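Local coordinates for uncharacterized protein (Deinococcus radiodurans, PDB 3M33) that is of unknown function but carries a methyltransferase-like domain and may therefore act as a methyltransferase, at residues A[110-115]-A[128-133]. Numbering follows the deposited sequence.
Sequences APFGLI and LPELAA
A110 enters with its CB toward the end of helix 128-131, 3.8 Å from E130 O. The peptide bond between A110 and P111 is cis. P111 is extended. Its CB packs 3.9 Å from A133 CB, and its CA makes a CA-H...O contact of 3.3 Å with L131 O. F112 is also extended (phi/psi -120/149) and forms a parallel bridge with A132, CA to CA 4.9 Å; their side chains diverge. Two backbone hydrogen bonds flank A132: F112 N to L131 O at 2.8 Å and A133 N to F112 O at 2.9 Å. L131 O thus lies at the F112 ring edge (chi1 m), near its plane. F112 CE2 lies 4.4 Å from L131 CD2. The ring also touches L53 of adjacent strand 51-55 and A74 of strand 72-77, the next one over. At G113 the chain turns a corner (phi/psi -88/-18). The CB of L114 points away from 128-133. I115 (m, p) turns back toward it. Its CG1 is 3.8 Å from L128 CD2 and its CD1 4.2 Å from A132 CB; F138 joins this apolar cluster. A132 leaves helical geometry, yet A132 N still bonds to L128 O (2.9 Å). This one-residue pairing precedes the corner. Strand 112-118 lies between 51-55 and 136-142 in the mixed sheet, consistent with a Rossmann-like methyltransferase fold. Two backbone bonds set the register; aliphatic side chains and the F112 ring add apolar contact.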
# COMPACT_ATOMS: atom_id res chain seq x y z
N ALA A 110 2.23 -20.73 1.58
CA ALA A 110 1.03 -20.82 0.75
C ALA A 110 0.33 -22.15 1.04
O ALA A 110 1.00 -23.11 1.42
CB ALA A 110 1.41 -20.72 -0.74
N PRO A 111 -0.99 -22.22 0.83
CA PRO A 111 -1.85 -21.21 0.20
C PRO A 111 -2.40 -20.22 1.22
O PRO A 111 -2.41 -20.50 2.42
CB PRO A 111 -3.00 -22.04 -0.38
CG PRO A 111 -2.99 -23.34 0.39
CD PRO A 111 -1.79 -23.35 1.32
N PHE A 112 -2.87 -19.07 0.74
CA PHE A 112 -3.39 -18.02 1.61
C PHE A 112 -4.85 -17.71 1.27
O PHE A 112 -5.26 -17.82 0.12
CB PHE A 112 -2.54 -16.76 1.45
CG PHE A 112 -1.11 -16.93 1.87
CD1 PHE A 112 -0.74 -16.84 3.21
CD2 PHE A 112 -0.12 -17.18 0.92
CE1 PHE A 112 0.58 -17.00 3.61
CE2 PHE A 112 1.21 -17.34 1.30
CZ PHE A 112 1.57 -17.25 2.65
N GLY A 113 -5.62 -17.31 2.28
CA GLY A 113 -7.00 -16.89 2.04
C GLY A 113 -7.11 -15.41 1.71
O GLY A 113 -8.12 -14.95 1.17
N LEU A 114 -6.07 -14.65 2.03
CA LEU A 114 -6.04 -13.23 1.70
C LEU A 114 -4.64 -12.80 1.26
O LEU A 114 -3.65 -13.10 1.93
CB LEU A 114 -6.52 -12.38 2.89
CG LEU A 114 -6.51 -10.86 2.73
CD1 LEU A 114 -7.54 -10.44 1.70
CD2 LEU A 114 -6.79 -10.18 4.08
N ILE A 115 -4.57 -12.09 0.14
CA ILE A 115 -3.33 -11.47 -0.29
C ILE A 115 -3.60 -9.99 -0.31
O ILE A 115 -4.51 -9.53 -0.97
CB ILE A 115 -2.87 -11.96 -1.68
CG1 ILE A 115 -2.52 -13.45 -1.65
CG2 ILE A 115 -1.68 -11.16 -2.15
CD1 ILE A 115 -3.73 -14.35 -1.63
N LEU A 128 -0.78 -15.11 -8.08
CA LEU A 128 -1.97 -15.57 -7.34
C LEU A 128 -2.30 -17.07 -7.53
O LEU A 128 -2.67 -17.75 -6.57
CB LEU A 128 -3.19 -14.68 -7.61
CG LEU A 128 -3.15 -13.31 -6.93
CD1 LEU A 128 -4.30 -12.41 -7.36
CD2 LEU A 128 -3.14 -13.50 -5.43
N PRO A 129 -2.16 -17.58 -8.76
CA PRO A 129 -2.37 -19.02 -8.94
C PRO A 129 -1.47 -19.87 -8.04
O PRO A 129 -1.87 -20.96 -7.64
CB PRO A 129 -2.02 -19.25 -10.42
CG PRO A 129 -2.30 -17.92 -11.08
CD PRO A 129 -1.88 -16.89 -10.03
N GLU A 130 -0.27 -19.38 -7.71
CA GLU A 130 0.61 -20.15 -6.82
C GLU A 130 0.39 -19.85 -5.34
O GLU A 130 0.82 -20.63 -4.47
CB GLU A 130 2.08 -19.89 -7.16
CG GLU A 130 2.40 -20.01 -8.64
CD GLU A 130 3.66 -19.26 -9.03
OE1 GLU A 130 3.57 -18.38 -9.92
OE2 GLU A 130 4.73 -19.55 -8.44
N LEU A 131 -0.28 -18.74 -5.03
CA LEU A 131 -0.35 -18.26 -3.66
C LEU A 131 -1.71 -18.44 -2.99
O LEU A 131 -1.79 -18.58 -1.77
CB LEU A 131 0.04 -16.77 -3.61
CG LEU A 131 1.47 -16.43 -3.97
CD1 LEU A 131 1.64 -14.94 -4.01
CD2 LEU A 131 2.42 -17.04 -2.95
N ALA A 132 -2.77 -18.44 -3.79
CA ALA A 132 -4.13 -18.38 -3.26
C ALA A 132 -4.81 -19.73 -3.04
O ALA A 132 -4.80 -20.59 -3.91
CB ALA A 132 -5.01 -17.49 -4.15
N ALA A 133 -5.40 -19.89 -1.86
CA ALA A 133 -6.33 -20.98 -1.62
C ALA A 133 -7.57 -20.69 -2.47
O ALA A 133 -7.75 -19.57 -2.93
CB ALA A 133 -6.71 -21.03 -0.16